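Side-chain contacts in methyl-accepting chemotaxis protein (Vibrio parahaemolyticus, PDB 4EXO), which is a chemotaxis receptor whose periplasmic sensor domain, a PAS-like single Cache domain, binds pyruvate and probably signals its presence across the inner membrane: residues K16-Y21 with P123-A128; T27-L32 with E129-W134; K50-R53 with Y59-A62; A96-A101 with L109-H114. All coordinates share one frame; numbering follows the deposited sequence.

Interaction 1: residues K16-Y21 with P123-A128; sequences KELKAY and PKLGYA. With PYR (pyruvic acid), chain B.
The ring of Tyr127 takes Lys19 over one of its faces: CG of Lys19 sits 4.3 Å from the ring centroid, 23° off the normal, a CH-pi contact displaced toward the rim on the hydroxyl side. Leu18 O approaches the same ring obliquely, 3.9 Å from Tyr127 CD2. Lysine suits this exposed border because its methylenes can lie on an aromatic face while the ammonium group stays at the surface. A bend at the last torsion of Lys19 (chi4 -87°) turns NZ back to the phenol, where it donates a hydrogen bond of 3.1 Å to Tyr127 OH; that hydroxyl is also hydrogen-bonded to Glu129. Beneath this polar rim the long N-terminal helix 2-28 lies against the antiparallel sheet of the Cache domain, crossing strand 120-131 locally at -39°. Leu18 packs between helix and strand. Its CB lies 3.9 Å from Tyr127 CB as the two side chains run past each other in opposite directions, and its CD1 comes 4.2 Å from Leu125 CG. Leu125 and Tyr127, two residues apart, both point from the strand to the helix. Lys124 alternates to the far side of the sheet, where its fully extended chain carries NZ to within 2.6 Å of pyruvate O. This short hydrogen bond pairs a probably cationic amine with the ligand carboxylate, and Tyr143 shares the amine.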
loop_
_atom_site.group_PDB
_atom_site.type_symbol
_atom_site.label_atom_id
_atom_site.label_comp_id
_atom_site.label_asym_id
_atom_site.label_seq_id
_atom_site.Cartn_x
_atom_site.Cartn_y
_atom_site.Cartn_z
ATOM N N LYS A 16 -10.034 8.221 2.567
ATOM C CA LYS A 16 -10.224 6.770 2.443
ATOM C C LYS A 16 -8.946 6.088 1.916
ATOM O O LYS A 16 -8.525 5.030 2.413
ATOM C CB LYS A 16 -11.413 6.484 1.520
ATOM C CG LYS A 16 -11.910 5.047 1.575
ATOM C CD LYS A 16 -13.338 4.957 0.929
ATOM C CE LYS A 16 -13.976 3.572 1.111
ATOM N NZ LYS A 16 -13.226 2.490 0.369
ATOM N N GLU A 17 -8.324 6.703 0.913
ATOM C CA GLU A 17 -7.063 6.198 0.341
ATOM C C GLU A 17 -5.968 6.162 1.431
ATOM O O GLU A 17 -5.228 5.185 1.560
ATOM C CB GLU A 17 -6.602 7.111 -0.811
ATOM C CG GLU A 17 -7.436 6.997 -2.100
ATOM C CD GLU A 17 -7.301 8.193 -3.057
ATOM O OE1 GLU A 17 -6.237 8.833 -3.096
ATOM O OE2 GLU A 17 -8.284 8.503 -3.794
ATOM N N LEU A 18 -5.857 7.245 2.190
ATOM C CA LEU A 18 -4.836 7.329 3.229
ATOM C C LEU A 18 -4.980 6.193 4.240
ATOM O O LEU A 18 -3.999 5.613 4.679
ATOM C CB LEU A 18 -4.890 8.700 3.917
ATOM C CG LEU A 18 -4.260 9.857 3.105
ATOM C CD1 LEU A 18 -4.648 11.153 3.748
ATOM C CD2 LEU A 18 -2.714 9.688 3.090
ATOM N N LYS A 19 -6.203 5.893 4.646
ATOM C CA LYS A 19 -6.415 4.772 5.584
ATOM C C LYS A 19 -5.957 3.425 5.001
ATOM O O LYS A 19 -5.380 2.597 5.705
ATOM C CB LYS A 19 -7.874 4.740 6.075
ATOM C CG LYS A 19 -8.150 5.932 7.036
ATOM C CD LYS A 19 -9.517 5.884 7.670
ATOM C CE LYS A 19 -9.579 6.813 8.909
ATOM N NZ LYS A 19 -9.136 6.192 10.235
ATOM N N ALA A 20 -6.196 3.220 3.715
ATOM C CA ALA A 20 -5.724 2.021 2.993
ATOM C C ALA A 20 -4.204 1.959 2.923
ATOM O O ALA A 20 -3.591 0.922 3.208
ATOM C CB ALA A 20 -6.315 1.972 1.551
ATOM N N TYR A 21 -3.582 3.058 2.515
ATOM C CA TYR A 21 -2.113 3.081 2.431
ATOM C C TYR A 21 -1.503 2.834 3.793
ATOM O O TYR A 21 -0.513 2.107 3.898
ATOM C CB TYR A 21 -1.630 4.454 1.926
ATOM C CG TYR A 21 -2.149 4.821 0.519
ATOM C CD1 TYR A 21 -2.302 3.842 -0.455
ATOM C CD2 TYR A 21 -2.444 6.144 0.188
ATOM C CE1 TYR A 21 -2.738 4.152 -1.737
ATOM C CE2 TYR A 21 -2.883 6.477 -1.094
ATOM C CZ TYR A 21 -3.023 5.480 -2.042
ATOM O OH TYR A 21 -3.481 5.789 -3.302
ATOM N N PRO A 123 0.954 22.461 0.407
ATOM C CA PRO A 123 -0.070 21.994 1.355
ATOM C C PRO A 123 -0.323 20.496 1.255
ATOM O O PRO A 123 -0.414 19.935 0.140
ATOM C CB PRO A 123 -1.321 22.807 0.994
ATOM C CG PRO A 123 -1.072 23.366 -0.362
ATOM C CD PRO A 123 0.436 23.488 -0.525
ATOM N N LYS A 124 -0.476 19.869 2.422
ATOM C CA LYS A 124 -0.587 18.414 2.526
ATOM C C LYS A 124 -1.715 18.058 3.492
ATOM O O LYS A 124 -2.068 18.850 4.386
ATOM C CB LYS A 124 0.757 17.906 3.109
ATOM C CG LYS A 124 0.972 16.412 3.193
ATOM C CD LYS A 124 2.441 16.138 3.594
ATOM C CE LYS A 124 2.782 14.626 3.554
ATOM N NZ LYS A 124 4.270 14.384 3.762
ATOM N N LEU A 125 -2.268 16.858 3.319
ATOM C CA LEU A 125 -3.140 16.279 4.336
ATOM C C LEU A 125 -2.455 15.020 4.853
ATOM O O LEU A 125 -2.287 14.072 4.119
ATOM C CB LEU A 125 -4.523 15.961 3.774
ATOM C CG LEU A 125 -5.462 15.146 4.708
ATOM C CD1 LEU A 125 -5.705 15.924 6.018
ATOM C CD2 LEU A 125 -6.776 14.873 3.984
ATOM N N GLY A 126 -2.036 15.040 6.112
ATOM C CA GLY A 126 -1.333 13.900 6.707
ATOM C C GLY A 126 -2.274 12.995 7.454
ATOM O O GLY A 126 -3.359 13.417 7.860
ATOM N N TYR A 127 -1.877 11.742 7.604
ATOM C CA TYR A 127 -2.664 10.745 8.316
ATOM C C TYR A 127 -1.654 9.879 9.092
ATOM O O TYR A 127 -0.679 9.400 8.531
ATOM C CB TYR A 127 -3.545 9.892 7.374
ATOM C CG TYR A 127 -4.255 8.816 8.187
ATOM C CD1 TYR A 127 -5.236 9.166 9.110
ATOM C CD2 TYR A 127 -3.851 7.481 8.109
ATOM C CE1 TYR A 127 -5.852 8.189 9.912
ATOM C CE2 TYR A 127 -4.470 6.490 8.892
ATOM C CZ TYR A 127 -5.461 6.872 9.796
ATOM O OH TYR A 127 -6.086 5.934 10.568
ATOM N N ALA A 128 -1.857 9.748 10.402
ATOM C CA ALA A 128 -0.957 8.994 11.274
ATOM C C ALA A 128 -1.698 8.009 12.230
ATOM O O ALA A 128 -2.858 8.274 12.691
ATOM C CB ALA A 128 -0.041 9.980 12.067
HETATM C C PYR B . 6.333 14.665 6.574
HETATM O O PYR B . 5.181 15.081 6.092
HETATM O OXT PYR B . 7.228 14.169 5.742
HETATM C CA PYR B . 6.621 14.753 7.955
HETATM O O3 PYR B . 7.767 14.323 8.335
HETATM C CB PYR B . 5.680 15.349 8.995
#

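Interaction 2: residues T27-L32 with E129-W134; sequences TAIKPL and EYLQKW
Leu131 is the first residue of 129-134 to meet the other segment, its CD1 standing 4.0 Å from CD1 of Ile29. The two aliphatic chains reach for each other tip to tip, methyl against methyl. On the Ile29 side this depends on chi1 of 64°, which places CG1 between the backbone N and the carbonyl carbon and, with chi2 in the extended range (152°), sends CD1 forward to the strand. Behind the pair, Leu131 also rests on Leu138 of the adjacent strand and Ile29 on Leu49 of helix 42-51, so branched apolar residues suit a place closed in by several elements. Here the N-terminal helix of the Cache domain gives way to the short helix 30-34, and strand 120-131 runs out into the turn that leads to strand 136-143. A weak backbone hydrogen bond of 3.3 Å, from Trp134 N to Leu131 O, closes that turn. After it the indole returns to the same methyl: Ile29 CD1 lies 4.1 Å from Trp134 CZ3, approaching obliquely as the side chains slide past each other. Farther round the indole, Trp134 CZ2 comes 4.3 Å from Leu32 O, again obliquely; this carbonyl is hydrogen-bonded to Asn41. Tryptophan combines a broad apolar surface with one donor: NE1 of Trp134 bonds to Asp36, while the benzo part meets Ile29 and Leu32. Tyr33 and Trp136 meet the indole edge-to-face.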
loop_
_atom_site.group_PDB
_atom_site.type_symbol
_atom_site.label_atom_id
_atom_site.label_comp_id
_atom_site.label_asym_id
_atom_site.label_seq_id
_atom_site.Cartn_x
_atom_site.Cartn_y
_atom_site.Cartn_z
ATOM N N THR A 27 0.593 -3.415 7.987
ATOM C CA THR A 27 0.570 -4.865 7.778
ATOM C C THR A 27 1.873 -5.382 7.149
ATOM O O THR A 27 2.290 -6.482 7.468
ATOM C CB THR A 27 -0.679 -5.319 6.987
ATOM O OG1 THR A 27 -0.750 -4.620 5.743
ATOM C CG2 THR A 27 -1.954 -5.006 7.795
ATOM N N ALA A 28 2.538 -4.580 6.315
ATOM C CA ALA A 28 3.832 -4.987 5.758
ATOM C C ALA A 28 4.865 -5.305 6.837
ATOM O O ALA A 28 5.705 -6.201 6.635
ATOM C CB ALA A 28 4.386 -3.942 4.765
ATOM N N ILE A 29 4.819 -4.569 7.962
ATOM C CA ILE A 29 5.786 -4.769 9.050
ATOM C C ILE A 29 5.213 -5.618 10.182
ATOM O O ILE A 29 5.863 -5.834 11.189
ATOM C CB ILE A 29 6.324 -3.415 9.597
ATOM C CG1 ILE A 29 5.180 -2.609 10.239
ATOM C CG2 ILE A 29 7.024 -2.635 8.445
ATOM C CD1 ILE A 29 5.589 -1.643 11.346
ATOM N N LYS A 30 3.991 -6.115 10.018
ATOM C CA LYS A 30 3.354 -6.863 11.108
ATOM C C LYS A 30 4.148 -8.104 11.611
ATOM O O LYS A 30 4.255 -8.312 12.823
ATOM C CB LYS A 30 1.904 -7.215 10.740
ATOM C CG LYS A 30 1.120 -7.802 11.880
ATOM C CD LYS A 30 -0.388 -7.693 11.649
ATOM C CE LYS A 30 -1.141 -8.164 12.914
ATOM N NZ LYS A 30 -0.948 -9.607 13.127
ATOM N N PRO A 31 4.707 -8.919 10.692
ATOM C CA PRO A 31 5.504 -10.088 11.145
ATOM C C PRO A 31 6.645 -9.642 12.057
ATOM O O PRO A 31 6.851 -10.224 13.134
ATOM C CB PRO A 31 6.087 -10.636 9.840
ATOM C CG PRO A 31 5.068 -10.231 8.791
ATOM C CD PRO A 31 4.606 -8.864 9.218
ATOM N N LEU A 32 7.330 -8.565 11.663
ATOM C CA LEU A 32 8.408 -7.993 12.476
ATOM C C LEU A 32 7.936 -7.383 13.797
ATOM O O LEU A 32 8.536 -7.635 14.863
ATOM C CB LEU A 32 9.164 -6.948 11.658
ATOM C CG LEU A 32 10.010 -7.412 10.479
ATOM C CD1 LEU A 32 10.373 -6.211 9.572
ATOM C CD2 LEU A 32 11.280 -8.131 10.919
ATOM N N GLU A 129 -1.047 6.859 12.460
ATOM C CA GLU A 129 -1.516 5.848 13.396
ATOM C C GLU A 129 -0.414 5.570 14.410
ATOM O O GLU A 129 0.792 5.628 14.095
ATOM C CB GLU A 129 -1.958 4.567 12.653
ATOM C CG GLU A 129 -3.395 4.680 12.079
ATOM C CD GLU A 129 -3.891 3.390 11.327
ATOM O OE1 GLU A 129 -3.185 2.327 11.429
ATOM O OE2 GLU A 129 -4.970 3.492 10.638
ATOM N N TYR A 130 -0.818 5.316 15.650
ATOM C CA TYR A 130 0.156 5.121 16.733
ATOM C C TYR A 130 0.430 3.635 16.946
ATOM O O TYR A 130 -0.525 2.835 17.068
ATOM C CB TYR A 130 -0.376 5.772 18.025
ATOM C CG TYR A 130 0.595 5.674 19.188
ATOM C CD1 TYR A 130 1.918 6.101 19.054
ATOM C CD2 TYR A 130 0.195 5.152 20.426
ATOM C CE1 TYR A 130 2.827 6.018 20.115
ATOM C CE2 TYR A 130 1.092 5.058 21.499
ATOM C CZ TYR A 130 2.411 5.482 21.336
ATOM O OH TYR A 130 3.322 5.399 22.376
ATOM N N LEU A 131 1.709 3.268 16.931
ATOM C CA LEU A 131 2.179 1.900 17.123
ATOM C C LEU A 131 2.870 1.812 18.489
ATOM O O LEU A 131 4.078 2.078 18.631
ATOM C CB LEU A 131 3.160 1.510 16.012
ATOM C CG LEU A 131 2.593 1.429 14.590
ATOM C CD1 LEU A 131 3.740 1.107 13.634
ATOM C CD2 LEU A 131 1.516 0.347 14.506
ATOM N N GLN A 132 2.091 1.484 19.510
ATOM C CA GLN A 132 2.547 1.765 20.876
ATOM C C GLN A 132 3.786 0.973 21.320
ATOM O O GLN A 132 4.578 1.469 22.136
ATOM C CB GLN A 132 1.387 1.573 21.862
ATOM C CG GLN A 132 0.820 0.165 21.852
ATOM C CD GLN A 132 1.536 -0.770 22.845
ATOM O OE1 GLN A 132 2.371 -0.331 23.671
ATOM N NE2 GLN A 132 1.225 -2.062 22.749
ATOM N N LYS A 133 3.969 -0.238 20.785
ATOM C CA LYS A 133 5.078 -1.117 21.202
ATOM C C LYS A 133 6.419 -0.462 20.954
ATOM O O LYS A 133 7.332 -0.578 21.765
ATOM C CB LYS A 133 5.032 -2.445 20.451
ATOM C CG LYS A 133 6.089 -3.452 20.928
ATOM C CD LYS A 133 6.040 -4.780 20.135
ATOM C CE LYS A 133 4.690 -5.440 20.174
ATOM N NZ LYS A 133 4.834 -6.821 19.558
ATOM N N TRP A 134 6.510 0.260 19.832
ATOM C CA TRP A 134 7.706 1.009 19.474
ATOM C C TRP A 134 7.668 2.526 19.747
ATOM O O TRP A 134 8.667 3.213 19.487
ATOM C CB TRP A 134 7.999 0.753 17.994
ATOM C CG TRP A 134 8.457 -0.639 17.758
ATOM C CD1 TRP A 134 8.849 -1.555 18.708
ATOM C CD2 TRP A 134 8.608 -1.273 16.501
ATOM N NE1 TRP A 134 9.222 -2.734 18.102
ATOM C CE2 TRP A 134 9.085 -2.582 16.743
ATOM C CE3 TRP A 134 8.377 -0.868 15.181
ATOM C CZ2 TRP A 134 9.348 -3.485 15.708
ATOM C CZ3 TRP A 134 8.638 -1.771 14.156
ATOM C CH2 TRP A 134 9.111 -3.059 14.424
#

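Interaction 3: residues K50-R53 with Y59-A62; sequences KAMR and YFFA. With PYR (pyruvic acid), chain B.
The first torsion of Met52 (chi1 -69°) and that of Phe60 (chi1 -70°) each set CG anti to the carbonyl carbon, and the two chains then cross at a slant. Met52, present as selenomethionine, brings CB to the edge of the Phe60 ring, 4.0 Å from CE2. The chain then bends at its last torsion, leaving SE 5.3 Å from the ring centroid and 60° off the normal, an oblique Met-aromatic contact. A flexible, polarisable side chain suits this spot, which Met24 of the second subunit also packs against. Arg53 folds back at chi2, so that its CD passes 4.1 Å from Tyr59 CB and this CB lies over one face of the guanidinium. NH1 of Arg53 makes two bonds of 2.9 Å, to Lys50 O and to Met52 O; both oxygens lie in the guanidinium plane, though the nitrogen stands above each carbonyl plane. The pair holds the guanidinium against the end of helix 42-51, where the chain turns toward strand 61-63 of the Cache sheet. A water bridges the two segments, giving a hydrogen bond to Met52 O and accepting one from Phe60 N. Tyr59 and Phe61, on either side of Phe60 in sequence, line the ligand pocket. Tyr59 OH donates a hydrogen bond of 2.6 Å to pyruvate OXT, which lies at the ring edge near its plane, while Phe61 presents a ring face to the ligand, with its CD2 3.3 Å from pyruvate C. Lys124, Tyr63 and His72 complete the polar grip on pyruvate.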
loop_
_atom_site.group_PDB
_atom_site.type_symbol
_atom_site.label_atom_id
_atom_site.label_comp_id
_atom_site.label_asym_id
_atom_site.label_seq_id
_atom_site.Cartn_x
_atom_site.Cartn_y
_atom_site.Cartn_z
ATOM N N LYS A 50 10.656 2.755 4.716
ATOM C CA LYS A 50 11.327 3.808 3.951
ATOM C C LYS A 50 11.425 3.546 2.453
ATOM O O LYS A 50 11.561 4.479 1.671
ATOM C CB LYS A 50 12.725 4.050 4.526
ATOM C CG LYS A 50 12.664 4.830 5.848
ATOM C CD LYS A 50 14.042 4.855 6.537
ATOM C CE LYS A 50 15.086 5.592 5.746
ATOM N NZ LYS A 50 16.340 5.612 6.580
ATOM N N ALA A 51 11.333 2.282 2.045
ATOM C CA ALA A 51 11.309 1.969 0.599
ATOM C C ALA A 51 9.930 2.128 -0.062
ATOM O O ALA A 51 9.828 2.355 -1.288
ATOM C CB ALA A 51 11.827 0.553 0.394
HETATM N N MSE A 52 8.855 1.982 0.724
HETATM C CA MSE A 52 7.500 2.013 0.167
HETATM C C MSE A 52 7.040 3.339 -0.451
HETATM O O MSE A 52 7.268 4.441 0.106
HETATM C CB MSE A 52 6.465 1.562 1.228
HETATM C CG MSE A 52 6.611 0.084 1.532
HETATM SE SE MSE A 52 5.574 -0.497 3.071
HETATM C CE MSE A 52 3.908 -0.483 2.189
ATOM N N ARG A 53 6.382 3.230 -1.606
ATOM C CA ARG A 53 5.745 4.404 -2.235
ATOM C C ARG A 53 4.393 4.031 -2.798
ATOM O O ARG A 53 4.251 2.932 -3.357
ATOM C CB ARG A 53 6.610 4.932 -3.407
ATOM C CG ARG A 53 8.017 5.351 -3.006
ATOM C CD ARG A 53 8.007 6.739 -2.308
ATOM N NE ARG A 53 9.387 7.207 -2.098
ATOM C CZ ARG A 53 10.220 6.706 -1.189
ATOM N NH1 ARG A 53 9.819 5.730 -0.354
ATOM N NH2 ARG A 53 11.450 7.218 -1.073
ATOM N N TYR A 59 4.789 8.639 0.678
ATOM C CA TYR A 59 5.835 7.967 1.460
ATOM C C TYR A 59 5.521 8.019 2.955
ATOM O O TYR A 59 4.609 8.759 3.379
ATOM C CB TYR A 59 7.204 8.683 1.226
ATOM C CG TYR A 59 7.196 10.133 1.724
ATOM C CD1 TYR A 59 7.545 10.437 3.043
ATOM C CD2 TYR A 59 6.786 11.185 0.881
ATOM C CE1 TYR A 59 7.535 11.774 3.528
ATOM C CE2 TYR A 59 6.765 12.542 1.327
ATOM C CZ TYR A 59 7.151 12.813 2.667
ATOM O OH TYR A 59 7.129 14.112 3.123
ATOM N N PHE A 60 6.281 7.243 3.741
ATOM C CA PHE A 60 6.122 7.209 5.200
ATOM C C PHE A 60 7.177 7.996 5.976
ATOM O O PHE A 60 8.352 8.114 5.541
ATOM C CB PHE A 60 6.188 5.768 5.708
ATOM C CG PHE A 60 5.011 4.944 5.328
ATOM C CD1 PHE A 60 3.810 5.055 6.032
ATOM C CD2 PHE A 60 5.103 4.041 4.274
ATOM C CE1 PHE A 60 2.699 4.281 5.699
ATOM C CE2 PHE A 60 3.989 3.236 3.909
ATOM C CZ PHE A 60 2.773 3.363 4.614
ATOM N N PHE A 61 6.748 8.484 7.145
ATOM C CA PHE A 61 7.625 9.054 8.149
ATOM C C PHE A 61 7.161 8.498 9.510
ATOM O O PHE A 61 6.019 8.027 9.640
ATOM C CB PHE A 61 7.543 10.611 8.130
ATOM C CG PHE A 61 6.134 11.131 8.247
ATOM C CD1 PHE A 61 5.502 11.185 9.511
ATOM C CD2 PHE A 61 5.419 11.563 7.128
ATOM C CE1 PHE A 61 4.185 11.665 9.622
ATOM C CE2 PHE A 61 4.090 12.025 7.233
ATOM C CZ PHE A 61 3.477 12.086 8.491
ATOM N N ALA A 62 8.019 8.567 10.522
ATOM C CA ALA A 62 7.540 8.280 11.889
ATOM C C ALA A 62 8.262 9.114 12.913
ATOM O O ALA A 62 9.443 9.466 12.705
ATOM C CB ALA A 62 7.650 6.763 12.219
HETATM C C PYR B . 6.333 14.665 6.574
HETATM O O PYR B . 5.181 15.081 6.092
HETATM O OXT PYR B . 7.228 14.169 5.742
HETATM C CA PYR B . 6.621 14.753 7.955
HETATM O O3 PYR B . 7.767 14.323 8.335
HETATM C CB PYR B . 5.680 15.349 8.995
HETATM O O HOH W 1 8.103 5.390 2.500
#

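Interaction 4: residues A96-A101 with L109-H114; sequences AGLIDA and LYFSWH. With PYR (pyruvic acid), chain B.
Leu98 and Leu109 cross at a slant, with CG of Leu98 4.0 Å from CD2 of Leu109. The same methyl of Leu109 is pressed against the helix backbone, 3.8 Å from Gly97 C and equally close to Leu98 N. Glycine suits this position because its bare main chain lets the methyl of Leu109 settle against it. With CG anti to its own backbone N (chi1 -173°), Leu109 reaches out from the strand to the helix. Leu98 meets Phe111 differently. The two side chains stand at about a right angle, and both methyls of the leucine straddle one corner of the ring, CD1 and CD2 each 4.2 Å from Phe111 CE2, with CD1 approaching neither over the face nor in the plane. Farther round the same rim lies the ligand: pyruvate O is at the edge, close to the ring plane, 3.5 Å from Phe111 CE1. Leu98 CD1 in turn touches the ligand methyl, 3.7 Å from pyruvate CB. Two residues along the strand, Trp113 lays one indole face against the carboxylate, its NE1 3.1 Å from pyruvate OXT, while the far end of the bicycle runs on along the keto group. Segment 96-101 of helix 94-104 runs nearly antiparallel, at 164°, to 109-114, part of an outermost strand of the sheet, and Leu98, Phe111 and Trp113 form part of the pocket wall. This is the ligand pocket of a PAS-like Cache sensor, lined by strands of the central sheet and by helix 94-104.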
loop_
_atom_site.group_PDB
_atom_site.type_symbol
_atom_site.label_atom_id
_atom_site.label_comp_id
_atom_site.label_asym_id
_atom_site.label_seq_id
_atom_site.Cartn_x
_atom_site.Cartn_y
_atom_site.Cartn_z
ATOM N N ALA A 96 3.799 17.914 16.752
ATOM C CA ALA A 96 2.926 17.808 17.928
ATOM C C ALA A 96 1.493 17.496 17.475
ATOM O O ALA A 96 0.783 16.706 18.114
ATOM C CB ALA A 96 2.947 19.091 18.733
ATOM N N GLY A 97 1.082 18.129 16.373
ATOM C CA GLY A 97 -0.266 17.928 15.840
ATOM C C GLY A 97 -0.495 16.497 15.378
ATOM O O GLY A 97 -1.575 15.947 15.596
ATOM N N LEU A 98 0.512 15.880 14.742
ATOM C CA LEU A 98 0.374 14.494 14.278
ATOM C C LEU A 98 0.395 13.516 15.443
ATOM O O LEU A 98 -0.332 12.486 15.434
ATOM C CB LEU A 98 1.463 14.108 13.270
ATOM C CG LEU A 98 1.326 14.731 11.866
ATOM C CD1 LEU A 98 2.704 14.698 11.128
ATOM C CD2 LEU A 98 0.276 13.957 11.068
ATOM N N ILE A 99 1.211 13.833 16.447
ATOM C CA ILE A 99 1.300 12.926 17.605
ATOM C C ILE A 99 -0.091 12.939 18.255
ATOM O O ILE A 99 -0.663 11.878 18.537
ATOM C CB ILE A 99 2.374 13.382 18.615
ATOM C CG1 ILE A 99 3.787 13.121 18.039
ATOM C CG2 ILE A 99 2.216 12.614 19.950
ATOM C CD1 ILE A 99 4.862 14.029 18.770
ATOM N N ASP A 100 -0.625 14.130 18.475
ATOM C CA ASP A 100 -1.969 14.242 19.106
ATOM C C ASP A 100 -3.111 13.672 18.245
ATOM O O ASP A 100 -3.998 12.991 18.775
ATOM C CB ASP A 100 -2.278 15.681 19.490
ATOM C CG ASP A 100 -1.385 16.191 20.638
ATOM O OD1 ASP A 100 -0.688 15.371 21.327
ATOM O OD2 ASP A 100 -1.390 17.422 20.834
ATOM N N ALA A 101 -3.099 13.952 16.937
ATOM C CA ALA A 101 -4.100 13.354 16.037
ATOM C C ALA A 101 -4.118 11.831 16.139
ATOM O O ALA A 101 -5.206 11.211 16.201
ATOM C CB ALA A 101 -3.876 13.776 14.566
ATOM N N LEU A 109 -4.263 15.578 9.902
ATOM C CA LEU A 109 -3.790 16.935 10.165
ATOM C C LEU A 109 -3.462 17.612 8.837
ATOM O O LEU A 109 -2.749 17.015 8.010
ATOM C CB LEU A 109 -2.531 16.925 11.037
ATOM C CG LEU A 109 -2.063 18.314 11.510
ATOM C CD1 LEU A 109 -3.032 18.930 12.606
ATOM C CD2 LEU A 109 -0.583 18.292 12.015
ATOM N N TYR A 110 -3.949 18.852 8.645
ATOM C CA TYR A 110 -3.537 19.656 7.468
ATOM C C TYR A 110 -2.281 20.462 7.852
ATOM O O TYR A 110 -2.218 21.056 8.936
ATOM C CB TYR A 110 -4.634 20.651 7.050
ATOM C CG TYR A 110 -5.822 20.060 6.363
ATOM C CD1 TYR A 110 -5.813 19.853 4.977
ATOM C CD2 TYR A 110 -6.973 19.694 7.087
ATOM C CE1 TYR A 110 -6.922 19.309 4.320
ATOM C CE2 TYR A 110 -8.086 19.155 6.438
ATOM C CZ TYR A 110 -8.042 18.976 5.049
ATOM O OH TYR A 110 -9.106 18.447 4.372
ATOM N N PHE A 111 -1.276 20.492 6.967
ATOM C CA PHE A 111 -0.050 21.262 7.192
ATOM C C PHE A 111 0.676 21.327 5.853
ATOM O O PHE A 111 0.279 20.658 4.918
ATOM C CB PHE A 111 0.867 20.607 8.248
ATOM C CG PHE A 111 1.287 19.177 7.932
ATOM C CD1 PHE A 111 2.536 18.920 7.336
ATOM C CD2 PHE A 111 0.457 18.079 8.281
ATOM C CE1 PHE A 111 2.961 17.576 7.078
ATOM C CE2 PHE A 111 0.845 16.758 8.012
ATOM C CZ PHE A 111 2.103 16.490 7.402
ATOM N N SER A 112 1.718 22.151 5.778
ATOM C CA SER A 112 2.587 22.219 4.589
ATOM C C SER A 112 3.904 21.544 4.916
ATOM O O SER A 112 4.373 21.596 6.054
ATOM C CB SER A 112 2.839 23.663 4.171
ATOM O OG SER A 112 1.656 24.208 3.617
ATOM N N TRP A 113 4.474 20.888 3.908
ATOM C CA TRP A 113 5.713 20.157 4.045
ATOM C C TRP A 113 6.383 20.100 2.663
ATOM O O TRP A 113 5.724 20.248 1.606
ATOM C CB TRP A 113 5.449 18.730 4.568
ATOM C CG TRP A 113 6.686 18.086 5.131
ATOM C CD1 TRP A 113 7.605 17.313 4.442
ATOM C CD2 TRP A 113 7.160 18.165 6.484
ATOM N NE1 TRP A 113 8.615 16.924 5.295
ATOM C CE2 TRP A 113 8.355 17.409 6.555
ATOM C CE3 TRP A 113 6.670 18.794 7.656
ATOM C CZ2 TRP A 113 9.102 17.279 7.735
ATOM C CZ3 TRP A 113 7.414 18.651 8.841
ATOM C CH2 TRP A 113 8.604 17.888 8.875
ATOM N N HIS A 114 7.686 19.855 2.672
ATOM C CA HIS A 114 8.416 19.551 1.435
ATOM C C HIS A 114 7.618 18.528 0.604
ATOM O O HIS A 114 7.176 17.496 1.110
ATOM C CB HIS A 114 9.776 18.973 1.802
ATOM C CG HIS A 114 10.548 18.416 0.637
ATOM N ND1 HIS A 114 10.532 17.077 0.307
ATOM C CD2 HIS A 114 11.419 19.006 -0.215
ATOM C CE1 HIS A 114 11.344 16.868 -0.717
ATOM N NE2 HIS A 114 11.911 18.024 -1.040
HETATM C C PYR B . 6.333 14.665 6.574
HETATM O O PYR B . 5.181 15.081 6.092
HETATM O OXT PYR B . 7.228 14.169 5.742
HETATM C CA PYR B . 6.621 14.753 7.955
HETATM O O3 PYR B . 7.767 14.323 8.335
HETATM C CB PYR B . 5.680 15.349 8.995
#

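Overall arrangement
Interactions 1, 2 and 3 are buried, interaction 1 with an exposed lysine at its border; interaction 4 is partly buried. Interaction 1 packs helix 2-28 on strand 120-131, combining a leucine contact with a polar rim. Interaction 2, about 17 Å away between centres, packs residues just beyond that helix on Leu131 and the turn after the strand, without a hydrogen bond across. Interaction 3 touches the other three; Arg53 bonds within its own segment and a water bridges the two. Interactions 1, 2 and 3 reach the second subunit, whereas interaction 4 meets no other protein chain. Interactions 1, 3 and 4 converge on pyruvate, contributing an amine, a phenol with an aromatic face, and a largely apolar wall respectively.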